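Glycoside hydrolase family protein (PDB 6Q2F) probably hydrolyses the glycosidic bonds of terminal alpha-L-rhamnosyl residues in glycosides. Local coordinates at residues A[44-49]-A[718-723]. Sequence-based numbering, arbitrary orientation.
Sequences QAFKDP and IARSSL
The Phe46 ring carries Arg720 over one face, where atom CD stands 4.2 Å from the ring centroid and 6° off its normal, a CH-pi contact; Leu723 CD2 lies at the ring edge. The Arg720 guanidinium, turned 58° from that ring, is gripped instead at its own edge by two backbone carbonyls. Its NE donates to Phe46 O at 2.8 Å, and NH2 reaches Lys47 O at 2.9 Å with the straighter N-H...O angle of 159°. Both acceptors lie close to the guanidinium plane, so the pair fixes the rotation of the group at the C-terminal end of helix 42-47, whose carbonyls would probably stabilise its positive charge. The chain gets there by running extended from CG to NE, with CG anti to its own carbonyl carbon. Beside it, pointing the same way, the bent Lys47 brings NZ to 4.2 Å from Arg720 NH2; one water accepts from both, bridging the like charges. Pro49 packs CG on Arg720 CG at 3.6 Å and CB on Ala719 CB at 3.8 Å, while Leu723 CD2 meets Ala45 CB at 3.6 Å. An alanine at Arg720 would remove both carbonyl bonds and the cover over the Phe46 face, and would probably loosen helix 42-47 from helix 712-726. NH1 of Arg720 bonds Pro933 O and the Phe46 ring meets Trp931, tying this packing to the antiparallel sheet of strand 926-932, while Ile718 and Ser722 rest on helix 657-670 and strand 674-677 of the parallel (beta/alpha)8-type barrel.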
ATOM      1  N   GLN A  44      26.652 -20.910   5.023  1.00 37.53           N
ATOM      2  CA  GLN A  44      27.640 -19.850   4.837  1.00 40.24           C
ATOM      3  C   GLN A  44      26.968 -18.541   4.448  1.00 38.95           C
ATOM      4  O   GLN A  44      27.305 -17.481   4.979  1.00 37.42           O
ATOM      5  CB  GLN A  44      28.665 -20.258   3.778  1.00 46.92           C
ATOM      6  CG  GLN A  44      29.545 -21.439   4.200  1.00 57.58           C
ATOM      7  CD  GLN A  44      30.333 -22.040   3.040  1.00 63.94           C
ATOM      8  OE1 GLN A  44      29.825 -22.183   1.922  1.00 63.84           O
ATOM      9  NE2 GLN A  44      31.590 -22.396   3.309  1.00 66.65           N
ATOM     10  N   ALA A  45      26.014 -18.597   3.512  1.00 35.38           N
ATOM     11  CA  ALA A  45      25.289 -17.386   3.147  1.00 31.18           C
ATOM     12  C   ALA A  45      24.567 -16.810   4.357  1.00 33.79           C
ATOM     13  O   ALA A  45      24.517 -15.590   4.536  1.00 28.29           O
ATOM     14  CB  ALA A  45      24.306 -17.680   2.011  1.00 31.12           C
ATOM     15  N   PHE A  46      24.003 -17.681   5.206  1.00 32.43           N
ATOM     16  CA  PHE A  46      23.320 -17.194   6.403  1.00 30.93           C
ATOM     17  C   PHE A  46      24.288 -16.509   7.352  1.00 32.10           C
ATOM     18  O   PHE A  46      23.931 -15.514   7.987  1.00 35.45           O
ATOM     19  CB  PHE A  46      22.609 -18.351   7.093  1.00 33.98           C
ATOM     20  CG  PHE A  46      21.633 -17.939   8.157  1.00 30.80           C
ATOM     21  CD1 PHE A  46      20.498 -17.217   7.836  1.00 26.54           C
ATOM     22  CD2 PHE A  46      21.831 -18.318   9.472  1.00 30.80           C
ATOM     23  CE1 PHE A  46      19.575 -16.857   8.816  1.00 24.25           C
ATOM     24  CE2 PHE A  46      20.916 -17.968  10.463  1.00 26.12           C
ATOM     25  CZ  PHE A  46      19.779 -17.236  10.126  1.00 22.78           C
ATOM     26  N   LYS A  47      25.517 -17.001   7.451  1.00 36.98           N
ATOM     27  CA  LYS A  47      26.487 -16.315   8.293  1.00 40.25           C
ATOM     28  C   LYS A  47      26.820 -14.925   7.739  1.00 41.19           C
ATOM     29  O   LYS A  47      26.833 -13.941   8.492  1.00 38.47           O
ATOM     30  CB  LYS A  47      27.746 -17.165   8.450  1.00 47.52           C
ATOM     31  CG  LYS A  47      28.588 -16.749   9.645  1.00 61.31           C
ATOM     32  CD  LYS A  47      27.709 -16.529  10.886  1.00 69.85           C
ATOM     33  CE  LYS A  47      28.538 -16.159  12.112  1.00 70.37           C
ATOM     34  NZ  LYS A  47      29.348 -14.923  11.876  1.00 76.20           N
ATOM     35  N   ASP A  48      27.065 -14.823   6.419  1.00 32.22           N
ATOM     36  CA  ASP A  48      27.444 -13.567   5.749  1.00 33.65           C
ATOM     37  C   ASP A  48      26.601 -13.365   4.496  1.00 31.39           C
ATOM     38  O   ASP A  48      26.998 -13.752   3.391  1.00 29.71           O
ATOM     39  CB  ASP A  48      28.928 -13.545   5.389  1.00 50.63           C
ATOM     40  CG  ASP A  48      29.820 -13.624   6.613  1.00 76.47           C
ATOM     41  OD1 ASP A  48      29.971 -12.595   7.319  1.00 81.53           O
ATOM     42  OD2 ASP A  48      30.363 -14.724   6.872  1.00 86.16           O
ATOM     43  N   PRO A  49      25.435 -12.739   4.637  1.00 30.00           N
ATOM     44  CA  PRO A  49      24.478 -12.714   3.531  1.00 29.28           C
ATOM     45  C   PRO A  49      25.040 -12.019   2.320  1.00 33.88           C
ATOM     46  O   PRO A  49      25.859 -11.084   2.433  1.00 27.22           O
ATOM     47  CB  PRO A  49      23.291 -11.942   4.127  1.00 26.69           C
ATOM     48  CG  PRO A  49      23.358 -12.261   5.587  1.00 29.17           C
ATOM     49  CD  PRO A  49      24.821 -12.404   5.932  1.00 28.58           C
ATOM     50  N   ILE A 718      18.257  -8.303   9.546  1.00 27.40           N
ATOM     51  CA  ILE A 718      17.351  -8.141   8.415  1.00 26.22           C
ATOM     52  C   ILE A 718      17.872  -8.886   7.196  1.00 27.30           C
ATOM     53  O   ILE A 718      17.105  -9.551   6.485  1.00 25.70           O
ATOM     54  CB  ILE A 718      17.156  -6.649   8.120  1.00 24.48           C
ATOM     55  CG1 ILE A 718      16.488  -5.958   9.324  1.00 25.51           C
ATOM     56  CG2 ILE A 718      16.359  -6.463   6.807  1.00 18.41           C
ATOM     57  CD1 ILE A 718      16.541  -4.402   9.267  1.00 27.64           C
ATOM     58  N   ALA A 719      19.181  -8.803   6.939  1.00 20.97           N
ATOM     59  CA  ALA A 719      19.753  -9.484   5.780  1.00 20.36           C
ATOM     60  C   ALA A 719      19.670 -11.001   5.922  1.00 26.39           C
ATOM     61  O   ALA A 719      19.440 -11.706   4.936  1.00 27.36           O
ATOM     62  CB  ALA A 719      21.206  -9.058   5.583  1.00 20.20           C
ATOM     63  N   ARG A 720      19.884 -11.529   7.133  1.00 29.96           N
ATOM     64  CA  ARG A 720      19.817 -12.977   7.307  1.00 27.39           C
ATOM     65  C   ARG A 720      18.392 -13.474   7.168  1.00 29.02           C
ATOM     66  O   ARG A 720      18.146 -14.536   6.589  1.00 26.27           O
ATOM     67  CB  ARG A 720      20.378 -13.398   8.667  1.00 24.34           C
ATOM     68  CG  ARG A 720      21.848 -13.179   8.779  1.00 25.84           C
ATOM     69  CD  ARG A 720      22.423 -13.828  10.023  1.00 26.44           C
ATOM     70  NE  ARG A 720      23.865 -13.665  10.056  1.00 28.58           N
ATOM     71  CZ  ARG A 720      24.489 -12.913  10.947  1.00 32.42           C
ATOM     72  NH1 ARG A 720      23.787 -12.279  11.876  1.00 31.18           N
ATOM     73  NH2 ARG A 720      25.805 -12.796  10.916  1.00 35.03           N
ATOM     74  N   SER A 721      17.443 -12.737   7.729  1.00 24.19           N
ATOM     75  CA  SER A 721      16.049 -13.123   7.609  1.00 28.36           C
ATOM     76  C   SER A 721      15.610 -13.074   6.155  1.00 30.63           C
ATOM     77  O   SER A 721      14.929 -13.983   5.672  1.00 26.64           O
ATOM     78  CB  SER A 721      15.196 -12.197   8.473  1.00 21.80           C
ATOM     79  OG  SER A 721      15.525 -12.362   9.837  1.00 30.17           O
ATOM     80  N   SER A 722      16.006 -12.011   5.445  1.00 27.04           N
ATOM     81  CA  SER A 722      15.645 -11.860   4.041  1.00 21.80           C
ATOM     82  C   SER A 722      16.213 -13.003   3.215  1.00 25.94           C
ATOM     83  O   SER A 722      15.540 -13.525   2.324  1.00 28.68           O
ATOM     84  CB  SER A 722      16.170 -10.523   3.505  1.00 16.83           C
ATOM     85  OG  SER A 722      15.680  -9.425   4.267  1.00 23.29           O
ATOM     86  N   LEU A 723      17.461 -13.404   3.502  1.00 25.72           N
ATOM     87  CA  LEU A 723      18.093 -14.483   2.744  1.00 23.88           C
ATOM     88  C   LEU A 723      17.237 -15.743   2.770  1.00 28.42           C
ATOM     89  O   LEU A 723      16.883 -16.295   1.714  1.00 27.29           O
ATOM     90  CB  LEU A 723      19.494 -14.775   3.298  1.00 22.67           C
ATOM     91  CG  LEU A 723      20.105 -16.079   2.784  1.00 30.43           C
ATOM     92  CD1 LEU A 723      20.464 -15.983   1.280  1.00 24.02           C
ATOM     93  CD2 LEU A 723      21.303 -16.537   3.625  1.00 25.19           C
TER
HETATM   94  O   HOH W   1      28.164 -12.095  12.887  1.00 65.92           O